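Local structure of beta-hexosaminidase (Neisseria gonorrhoeae, 6JTJ) at residues T152-D160 with N355-M366. The protein probably cleaves terminal beta-1,4-linked N-acetylglucosamine from peptide-linked peptidoglycan fragments during cell-wall recycling. Residues are numbered along the deposited sequence; the frame is centred on the assembly and turned at random.
Sequences TELSACGID and NSLGHEAVQAVM
The imidazole of His359 meets residues 152-160 by its edge, with Ala156 O in plane, 3.2 Å from His359 CD2, while Asn355 reaches across with its amide N-H groups. Asn355 OD1 closes an Asx turn by accepting from Leu357 N in its carbonyl plane; ND2 donates twice to the Schellman-capped end of helix 136-155, where Gly158 has positive phi and the chain leads into strand 161-162 of the family 3 glycoside hydrolase barrel. The bond from Asn355 ND2 to Ser155 OG (2.8 Å), an oxygen also bonded to Gly203 O, is nearly straight at 165° and close to the amide plane; that from Asn355 ND2 to Ile159 O (3.0 Å) is bent to 132° and tilted out of it. With CG anti to the backbone N, chi1 -156° carries the amide nitrogen to the helix end, and three bonds fix the amide's rotation. Asp160 OD1 takes Asn355 N on its anti side, whereas OD2 accepts from Ile102 N and forms a salt bridge with Lys93 NZ. A water donates to Ser155 O and Leu357 O. Beyond it helix 359-367 packs apolarly on helix 136-155: Val362 CG1 sits 3.6 Å from Ala156 CB, and the chi3 bend of Met366 sets its CE 3.6 Å from Ala156 CB.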
loop_
_atom_site.group_PDB
_atom_site.type_symbol
_atom_site.label_atom_id
_atom_site.label_comp_id
_atom_site.label_asym_id
_atom_site.label_seq_id
_atom_site.Cartn_x
_atom_site.Cartn_y
_atom_site.Cartn_z
ATOM N N THR C 152 7.472 -24.232 -7.688
ATOM C CA THR C 152 7.217 -25.671 -7.608
ATOM C C THR C 152 6.042 -25.984 -6.684
ATOM O O THR C 152 5.175 -26.770 -7.029
ATOM C CB THR C 152 8.461 -26.456 -7.165
ATOM O OG1 THR C 152 9.560 -26.178 -8.044
ATOM C CG2 THR C 152 8.172 -27.958 -7.200
ATOM N N GLU C 153 5.996 -25.350 -5.520
ATOM C CA GLU C 153 4.936 -25.635 -4.578
ATOM C C GLU C 153 3.595 -25.229 -5.153
ATOM O O GLU C 153 2.578 -25.882 -4.887
ATOM C CB GLU C 153 5.205 -24.945 -3.233
ATOM C CG GLU C 153 6.417 -25.513 -2.519
ATOM C CD GLU C 153 6.683 -24.902 -1.148
ATOM O OE1 GLU C 153 5.982 -23.974 -0.724
ATOM O OE2 GLU C 153 7.630 -25.348 -0.483
ATOM N N LEU C 154 3.573 -24.135 -5.919
ATOM C CA LEU C 154 2.323 -23.697 -6.526
ATOM C C LEU C 154 1.949 -24.600 -7.687
ATOM O O LEU C 154 0.776 -24.918 -7.870
ATOM C CB LEU C 154 2.418 -22.249 -7.007
ATOM C CG LEU C 154 2.425 -21.160 -5.947
ATOM C CD1 LEU C 154 2.804 -19.844 -6.608
ATOM C CD2 LEU C 154 1.072 -21.050 -5.267
ATOM N N SER C 155 2.948 -25.017 -8.455
ATOM C CA SER C 155 2.714 -25.901 -9.589
ATOM C C SER C 155 2.066 -27.224 -9.155
ATOM O O SER C 155 1.202 -27.749 -9.842
ATOM C CB SER C 155 4.020 -26.174 -10.327
ATOM O OG SER C 155 4.554 -24.993 -10.879
ATOM N N ALA C 156 2.458 -27.713 -7.979
ATOM C CA ALA C 156 1.864 -28.923 -7.403
ATOM C C ALA C 156 0.385 -28.792 -7.147
ATOM O O ALA C 156 -0.294 -29.812 -7.017
ATOM C CB ALA C 156 2.559 -29.282 -6.109
ATOM N N CYS C 157 -0.102 -27.559 -7.018
ATOM C CA CYS C 157 -1.482 -27.353 -6.694
ATOM C C CYS C 157 -2.299 -26.981 -7.903
ATOM O O CYS C 157 -3.474 -26.694 -7.771
ATOM C CB CYS C 157 -1.597 -26.288 -5.623
ATOM S SG CYS C 157 -0.778 -26.752 -4.070
ATOM N N GLY C 158 -1.691 -26.987 -9.085
ATOM C CA GLY C 158 -2.410 -26.701 -10.330
ATOM C C GLY C 158 -2.429 -25.238 -10.742
ATOM O O GLY C 158 -3.240 -24.851 -11.579
ATOM N N ILE C 159 -1.542 -24.436 -10.158
ATOM C CA ILE C 159 -1.442 -23.013 -10.459
ATOM C C ILE C 159 -0.521 -22.868 -11.659
ATOM O O ILE C 159 0.458 -23.585 -11.767
ATOM C CB ILE C 159 -0.825 -22.233 -9.283
ATOM C CG1 ILE C 159 -1.597 -22.485 -7.967
ATOM C CG2 ILE C 159 -0.733 -20.758 -9.604
ATOM C CD1 ILE C 159 -3.012 -21.985 -7.936
ATOM N N ASP C 160 -0.815 -21.941 -12.559
ATOM C CA ASP C 160 0.057 -21.753 -13.731
ATOM C C ASP C 160 1.207 -20.778 -13.497
ATOM O O ASP C 160 2.323 -21.010 -13.948
ATOM C CB ASP C 160 -0.758 -21.289 -14.927
ATOM C CG ASP C 160 -1.677 -22.366 -15.440
ATOM O OD1 ASP C 160 -1.165 -23.360 -15.994
ATOM O OD2 ASP C 160 -2.902 -22.209 -15.306
ATOM N N ASN C 355 1.562 -23.609 -17.282
ATOM C CA ASN C 355 2.577 -24.305 -16.518
ATOM C C ASN C 355 3.213 -25.396 -17.374
ATOM O O ASN C 355 2.517 -26.100 -18.103
ATOM C CB ASN C 355 2.001 -24.938 -15.262
ATOM C CG ASN C 355 3.064 -25.153 -14.205
ATOM O OD1 ASN C 355 3.915 -26.016 -14.355
ATOM N ND2 ASN C 355 3.004 -24.387 -13.125
ATOM N N SER C 356 4.527 -25.517 -17.295
ATOM C CA SER C 356 5.246 -26.459 -18.129
ATOM C C SER C 356 5.442 -27.835 -17.457
ATOM O O SER C 356 5.898 -28.752 -18.105
ATOM C CB SER C 356 6.584 -25.835 -18.586
ATOM O OG SER C 356 7.454 -25.628 -17.493
ATOM N N LEU C 357 5.129 -27.970 -16.165
ATOM C CA LEU C 357 5.298 -29.243 -15.437
ATOM C C LEU C 357 3.992 -29.964 -15.213
ATOM O O LEU C 357 3.015 -29.341 -14.813
ATOM C CB LEU C 357 5.909 -28.991 -14.064
ATOM C CG LEU C 357 7.342 -28.481 -13.960
ATOM C CD1 LEU C 357 7.740 -28.460 -12.489
ATOM C CD2 LEU C 357 8.309 -29.342 -14.747
ATOM N N GLY C 358 3.958 -31.276 -15.446
ATOM C CA GLY C 358 2.759 -32.071 -15.138
ATOM C C GLY C 358 2.633 -32.266 -13.637
ATOM O O GLY C 358 3.627 -32.270 -12.927
ATOM N N HIS C 359 1.406 -32.488 -13.177
ATOM C CA HIS C 359 1.099 -32.614 -11.745
ATOM C C HIS C 359 1.860 -33.759 -11.038
ATOM O O HIS C 359 2.410 -33.588 -9.950
ATOM C CB HIS C 359 -0.411 -32.785 -11.546
ATOM C CG HIS C 359 -0.791 -33.013 -10.129
ATOM N ND1 HIS C 359 -1.121 -34.255 -9.633
ATOM C CD2 HIS C 359 -0.832 -32.163 -9.080
ATOM C CE1 HIS C 359 -1.377 -34.155 -8.340
ATOM N NE2 HIS C 359 -1.203 -32.895 -7.980
ATOM N N GLU C 360 1.909 -34.919 -11.678
ATOM C CA GLU C 360 2.637 -36.061 -11.122
ATOM C C GLU C 360 4.140 -35.776 -11.056
ATOM O O GLU C 360 4.796 -36.083 -10.062
ATOM C CB GLU C 360 2.345 -37.314 -11.956
ATOM C CG GLU C 360 0.910 -37.782 -11.821
ATOM C CD GLU C 360 0.424 -38.616 -12.999
ATOM O OE1 GLU C 360 1.256 -39.249 -13.699
ATOM O OE2 GLU C 360 -0.803 -38.640 -13.213
ATOM N N ALA C 361 4.688 -35.193 -12.125
ATOM C CA ALA C 361 6.087 -34.832 -12.142
ATOM C C ALA C 361 6.419 -33.936 -10.944
ATOM O O ALA C 361 7.480 -34.051 -10.337
ATOM C CB ALA C 361 6.451 -34.150 -13.448
ATOM N N VAL C 362 5.525 -33.010 -10.625
ATOM C CA VAL C 362 5.786 -32.090 -9.536
ATOM C C VAL C 362 5.740 -32.778 -8.155
ATOM O O VAL C 362 6.608 -32.538 -7.314
ATOM C CB VAL C 362 4.812 -30.918 -9.536
ATOM C CG1 VAL C 362 5.199 -30.025 -8.394
ATOM C CG2 VAL C 362 4.869 -30.124 -10.840
ATOM N N GLN C 363 4.745 -33.633 -7.926
ATOM C CA GLN C 363 4.702 -34.419 -6.674
ATOM C C GLN C 363 5.987 -35.275 -6.516
ATOM O O GLN C 363 6.581 -35.358 -5.437
ATOM C CB GLN C 363 3.461 -35.297 -6.615
ATOM C CG GLN C 363 2.063 -34.617 -6.476
ATOM C CD GLN C 363 1.018 -35.721 -6.388
ATOM O OE1 GLN C 363 1.256 -36.805 -6.916
ATOM N NE2 GLN C 363 -0.099 -35.498 -5.681
ATOM N N ALA C 364 6.474 -35.840 -7.612
ATOM C CA ALA C 364 7.736 -36.580 -7.565
ATOM C C ALA C 364 8.905 -35.672 -7.125
ATOM O O ALA C 364 9.713 -36.024 -6.251
ATOM C CB ALA C 364 8.027 -37.219 -8.930
ATOM N N VAL C 365 9.067 -34.540 -7.801
ATOM C CA VAL C 365 10.223 -33.654 -7.524
ATOM C C VAL C 365 10.191 -33.147 -6.068
ATOM O O VAL C 365 11.233 -32.988 -5.430
ATOM C CB VAL C 365 10.398 -32.527 -8.570
ATOM C CG1 VAL C 365 9.395 -31.434 -8.315
ATOM C CG2 VAL C 365 11.818 -31.938 -8.546
ATOM N N MET C 366 8.994 -32.963 -5.524
ATOM C CA MET C 366 8.870 -32.451 -4.158
ATOM C C MET C 366 9.271 -33.463 -3.090
ATOM O O MET C 366 9.586 -33.090 -1.970
ATOM C CB MET C 366 7.463 -31.928 -3.907
ATOM C CG MET C 366 7.244 -30.628 -4.633
ATOM S SD MET C 366 5.763 -29.731 -4.178
ATOM C CE MET C 366 4.461 -30.816 -3.508
HETATM O O HOH W 1 1.886 -28.382 -12.530
#